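Local coordinates for RIM-binding protein, isoform F (Drosophila melanogaster, PDB 6Q9M), which probably couples synaptic vesicle recruitment to release sites at the presynaptic active zone and carries a central array of fibronectin type III domains, at residues G220-P232 / I257-I269. Numbering follows the deposited sequence.
Sequences GPQDGTILVTWQP and INSPTGDHALIDI
In the third domain of the array, strands 225-231 and 264-268 pair antiparallel in a three-stranded sheet, strand 215-219 flanking 225-231 on its other edge. V228 and A265 are a well-made hydrogen-bonded pair, A265 N to V228 O at 2.9 Å and V228 N to A265 O at 3.0 Å; I269 N to G224 O closes the far end. I226 and I267 are joined by weak bonds, but their side chains run side by side on the face of V228 and A265, I226 CD1 3.4 Å from I267 CG1. On the other face, L227 CD1 sits 3.6 Å from L266 CB.

W230 N donates to D263 O at 3.0 Å from above the carbonyl plane. W230 CG sits between the backbone N and the carbonyl carbon (chi1 60°), which turns the indole over the D263-H264 backbone: D263 CA stands 4.0 Å from the centroid of its five-membered ring in a CH-pi contact. Y245 meets the indole edge-to-face. Replacing W230 with an alanine is likely to uncover A265 CB and that backbone and leave Y245 without its aromatic partner. H264 ND1 donates to D263 OD1. The arrangement is consistent with the A-B-E sheet of a fibronectin type III sandwich, W230 being the strand-B core tryptophan.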
loop_
_atom_site.group_PDB
_atom_site.type_symbol
_atom_site.label_atom_id
_atom_site.label_comp_id
_atom_site.label_asym_id
_atom_site.label_seq_id
_atom_site.Cartn_x
_atom_site.Cartn_y
_atom_site.Cartn_z
ATOM N N GLY A 220 11.086 -27.479 -15.293
ATOM C CA GLY A 220 11.498 -26.822 -16.501
ATOM C C GLY A 220 10.804 -27.392 -17.724
ATOM O O GLY A 220 9.906 -28.239 -17.622
ATOM N N PRO A 221 11.199 -26.906 -18.906
ATOM C CA PRO A 221 10.622 -27.456 -20.149
ATOM C C PRO A 221 10.726 -28.971 -20.267
ATOM O O PRO A 221 9.704 -29.640 -20.460
ATOM C CB PRO A 221 11.423 -26.751 -21.255
ATOM C CG PRO A 221 12.448 -25.887 -20.561
ATOM C CD PRO A 221 12.021 -25.712 -19.147
ATOM N N GLN A 222 11.920 -29.536 -20.105
ATOM C CA GLN A 222 12.139 -30.959 -20.324
ATOM C C GLN A 222 12.226 -31.702 -18.998
ATOM O O GLN A 222 12.557 -31.134 -17.952
ATOM C CB GLN A 222 13.425 -31.206 -21.119
ATOM C CG GLN A 222 13.424 -30.647 -22.518
ATOM C CD GLN A 222 12.196 -31.075 -23.311
ATOM O OE1 GLN A 222 11.816 -32.249 -23.295
ATOM N NE2 GLN A 222 11.568 -30.122 -24.005
ATOM N N ASP A 223 11.932 -32.998 -19.064
ATOM C CA ASP A 223 11.929 -33.834 -17.874
ATOM C C ASP A 223 13.319 -33.871 -17.249
ATOM O O ASP A 223 14.339 -33.795 -17.941
ATOM C CB ASP A 223 11.451 -35.242 -18.222
ATOM C CG ASP A 223 10.147 -35.225 -18.995
ATOM O OD1 ASP A 223 9.428 -34.203 -18.897
ATOM O OD2 ASP A 223 9.841 -36.218 -19.700
ATOM N N GLY A 224 13.348 -33.965 -15.920
ATOM C CA GLY A 224 14.591 -33.940 -15.184
ATOM C C GLY A 224 15.219 -32.576 -15.046
ATOM O O GLY A 224 16.406 -32.489 -14.717
ATOM N N THR A 225 14.482 -31.511 -15.325
ATOM C CA THR A 225 14.957 -30.153 -15.122
ATOM C C THR A 225 13.918 -29.369 -14.330
ATOM O O THR A 225 12.715 -29.593 -14.477
ATOM C CB THR A 225 15.236 -29.459 -16.461
ATOM O OG1 THR A 225 14.008 -29.278 -17.180
ATOM C CG2 THR A 225 16.213 -30.276 -17.306
ATOM N N ILE A 226 14.380 -28.468 -13.474
ATOM C CA ILE A 226 13.485 -27.599 -12.724
ATOM C C ILE A 226 13.931 -26.162 -12.927
ATOM O O ILE A 226 15.118 -25.885 -13.134
ATOM C CB ILE A 226 13.411 -27.965 -11.227
ATOM C CG1 ILE A 226 14.779 -28.360 -10.681
ATOM C CG2 ILE A 226 12.404 -29.102 -11.010
ATOM C CD1 ILE A 226 15.689 -27.190 -10.397
ATOM N N LEU A 227 12.970 -25.247 -12.888
ATOM C CA LEU A 227 13.245 -23.824 -13.032
ATOM C C LEU A 227 12.946 -23.096 -11.728
ATOM O O LEU A 227 11.781 -22.939 -11.347
ATOM C CB LEU A 227 12.444 -23.234 -14.187
ATOM C CG LEU A 227 12.912 -21.818 -14.513
ATOM C CD1 LEU A 227 14.016 -21.857 -15.543
ATOM C CD2 LEU A 227 11.741 -20.978 -14.998
ATOM N N VAL A 228 13.997 -22.648 -11.053
ATOM C CA VAL A 228 13.877 -21.830 -9.854
ATOM C C VAL A 228 14.016 -20.376 -10.274
ATOM O O VAL A 228 14.868 -20.035 -11.110
ATOM C CB VAL A 228 14.929 -22.219 -8.795
ATOM C CG1 VAL A 228 16.303 -22.347 -9.429
ATOM C CG2 VAL A 228 14.953 -21.209 -7.653
ATOM N N THR A 229 13.148 -19.523 -9.729
ATOM C CA THR A 229 13.124 -18.101 -10.030
ATOM C C THR A 229 13.126 -17.318 -8.728
ATOM O O THR A 229 12.799 -17.850 -7.662
ATOM C CB THR A 229 11.888 -17.717 -10.841
ATOM O OG1 THR A 229 10.725 -17.840 -10.009
ATOM C CG2 THR A 229 11.740 -18.628 -12.052
ATOM N N TRP A 230 13.510 -16.046 -8.827
ATOM C CA TRP A 230 13.573 -15.166 -7.667
ATOM C C TRP A 230 13.597 -13.724 -8.148
ATOM O O TRP A 230 13.893 -13.443 -9.313
ATOM C CB TRP A 230 14.796 -15.453 -6.799
ATOM C CG TRP A 230 16.068 -15.261 -7.539
ATOM C CD1 TRP A 230 16.802 -14.106 -7.653
ATOM C CD2 TRP A 230 16.764 -16.249 -8.292
ATOM N NE1 TRP A 230 17.917 -14.328 -8.434
ATOM C CE2 TRP A 230 17.907 -15.636 -8.842
ATOM C CE3 TRP A 230 16.533 -17.601 -8.555
ATOM C CZ2 TRP A 230 18.802 -16.331 -9.634
ATOM C CZ3 TRP A 230 17.422 -18.286 -9.331
ATOM C CH2 TRP A 230 18.539 -17.656 -9.859
ATOM N N GLN A 231 13.272 -12.815 -7.234
ATOM C CA GLN A 231 13.306 -11.389 -7.535
ATOM C C GLN A 231 14.718 -10.840 -7.365
ATOM O O GLN A 231 15.305 -10.995 -6.289
ATOM C CB GLN A 231 12.344 -10.620 -6.636
ATOM C CG GLN A 231 12.368 -9.103 -6.859
ATOM C CD GLN A 231 12.275 -8.301 -5.567
ATOM O OE1 GLN A 231 11.538 -8.658 -4.643
ATOM N NE2 GLN A 231 13.027 -7.208 -5.498
ATOM N N PRO A 232 15.303 -10.229 -8.393
ATOM C CA PRO A 232 16.628 -9.614 -8.236
ATOM C C PRO A 232 16.595 -8.571 -7.127
ATOM O O PRO A 232 15.554 -7.984 -6.829
ATOM C CB PRO A 232 16.897 -8.981 -9.609
ATOM C CG PRO A 232 15.970 -9.696 -10.555
ATOM C CD PRO A 232 14.755 -10.041 -9.747
ATOM N N ILE A 257 25.081 -18.121 -10.721
ATOM C CA ILE A 257 24.705 -17.113 -11.710
ATOM C C ILE A 257 25.486 -15.850 -11.417
ATOM O O ILE A 257 25.359 -15.269 -10.331
ATOM C CB ILE A 257 23.200 -16.831 -11.692
ATOM C CG1 ILE A 257 22.465 -18.090 -12.083
ATOM C CG2 ILE A 257 22.843 -15.692 -12.627
ATOM C CD1 ILE A 257 21.123 -18.106 -11.594
ATOM N N ASN A 258 26.266 -15.403 -12.390
ATOM C CA ASN A 258 27.172 -14.287 -12.177
ATOM C C ASN A 258 26.727 -13.039 -12.933
ATOM O O ASN A 258 27.561 -12.274 -13.422
ATOM C CB ASN A 258 28.599 -14.688 -12.553
ATOM C CG ASN A 258 29.167 -15.796 -11.649
ATOM O OD1 ASN A 258 28.445 -16.701 -11.219
ATOM N ND2 ASN A 258 30.463 -15.723 -11.366
ATOM N N SER A 259 25.414 -12.816 -13.026
ATOM C CA SER A 259 24.883 -11.515 -13.408
ATOM C C SER A 259 24.010 -10.958 -12.294
ATOM O O SER A 259 23.169 -11.682 -11.751
ATOM C CB SER A 259 24.056 -11.585 -14.699
ATOM O OG SER A 259 23.165 -10.475 -14.763
ATOM N N PRO A 260 24.167 -9.680 -11.943
ATOM C CA PRO A 260 23.340 -9.113 -10.862
ATOM C C PRO A 260 21.858 -9.054 -11.188
ATOM O O PRO A 260 21.041 -8.984 -10.265
ATOM C CB PRO A 260 23.917 -7.702 -10.671
ATOM C CG PRO A 260 25.172 -7.640 -11.507
ATOM C CD PRO A 260 25.033 -8.672 -12.577
ATOM N N THR A 261 21.486 -9.070 -12.464
ATOM C CA THR A 261 20.088 -8.994 -12.869
ATOM C C THR A 261 19.443 -10.358 -13.078
ATOM O O THR A 261 18.230 -10.419 -13.319
ATOM C CB THR A 261 19.963 -8.171 -14.156
ATOM O OG1 THR A 261 21.096 -8.419 -15.002
ATOM C CG2 THR A 261 19.891 -6.679 -13.839
ATOM N N GLY A 262 20.213 -11.440 -13.005
ATOM C CA GLY A 262 19.640 -12.757 -13.225
ATOM C C GLY A 262 18.519 -13.046 -12.242
ATOM O O GLY A 262 18.599 -12.709 -11.058
ATOM N N ASP A 263 17.451 -13.666 -12.748
ATOM C CA ASP A 263 16.296 -13.953 -11.912
ATOM C C ASP A 263 15.885 -15.418 -11.967
ATOM O O ASP A 263 14.799 -15.762 -11.482
ATOM C CB ASP A 263 15.112 -13.046 -12.286
ATOM C CG ASP A 263 14.586 -13.293 -13.688
ATOM O OD1 ASP A 263 15.201 -14.077 -14.441
ATOM O OD2 ASP A 263 13.550 -12.683 -14.040
ATOM N N HIS A 264 16.711 -16.287 -12.537
ATOM C CA HIS A 264 16.315 -17.681 -12.642
ATOM C C HIS A 264 17.530 -18.557 -12.887
ATOM O O HIS A 264 18.579 -18.098 -13.346
ATOM C CB HIS A 264 15.304 -17.898 -13.765
ATOM C CG HIS A 264 15.910 -17.834 -15.129
ATOM N ND1 HIS A 264 16.195 -16.641 -15.756
ATOM C CD2 HIS A 264 16.286 -18.811 -15.987
ATOM C CE1 HIS A 264 16.716 -16.884 -16.945
ATOM N NE2 HIS A 264 16.779 -18.194 -17.112
ATOM N N ALA A 265 17.345 -19.841 -12.605
ATOM C CA ALA A 265 18.325 -20.865 -12.911
ATOM C C ALA A 265 17.566 -22.116 -13.306
ATOM O O ALA A 265 16.548 -22.442 -12.688
ATOM C CB ALA A 265 19.232 -21.149 -11.698
ATOM N N LEU A 266 18.053 -22.803 -14.340
ATOM C CA LEU A 266 17.494 -24.078 -14.794
ATOM C C LEU A 266 18.602 -25.124 -14.806
ATOM O O LEU A 266 19.545 -25.017 -15.596
ATOM C CB LEU A 266 16.870 -23.929 -16.174
ATOM C CG LEU A 266 16.746 -25.185 -17.035
ATOM C CD1 LEU A 266 15.698 -26.067 -16.437
ATOM C CD2 LEU A 266 16.350 -24.792 -18.432
ATOM N N ILE A 267 18.484 -26.142 -13.957
ATOM C CA ILE A 267 19.523 -27.155 -13.800
ATOM C C ILE A 267 18.989 -28.495 -14.278
ATOM O O ILE A 267 17.783 -28.763 -14.221
ATOM C CB ILE A 267 20.048 -27.264 -12.345
ATOM C CG1 ILE A 267 18.947 -27.643 -11.323
ATOM C CG2 ILE A 267 20.719 -25.966 -11.921
ATOM C CD1 ILE A 267 18.555 -29.131 -11.260
ATOM N N ASP A 268 19.888 -29.320 -14.801
ATOM C CA ASP A 268 19.569 -30.708 -15.099
ATOM C C ASP A 268 20.003 -31.536 -13.899
ATOM O O ASP A 268 21.193 -31.577 -13.572
ATOM C CB ASP A 268 20.257 -31.193 -16.375
ATOM C CG ASP A 268 19.753 -32.557 -16.818
ATOM O OD1 ASP A 268 20.160 -33.568 -16.200
ATOM O OD2 ASP A 268 18.938 -32.614 -17.766
ATOM N N ILE A 269 19.035 -32.179 -13.237
ATOM C CA ILE A 269 19.329 -32.958 -12.032
ATOM C C ILE A 269 20.405 -34.006 -12.277
ATOM O O ILE A 269 21.200 -34.308 -11.376
ATOM C CB ILE A 269 18.039 -33.605 -11.478
ATOM C CG1 ILE A 269 17.378 -34.500 -12.533
ATOM C CG2 ILE A 269 17.078 -32.534 -10.981
ATOM C CD1 ILE A 269 17.491 -35.987 -12.255
#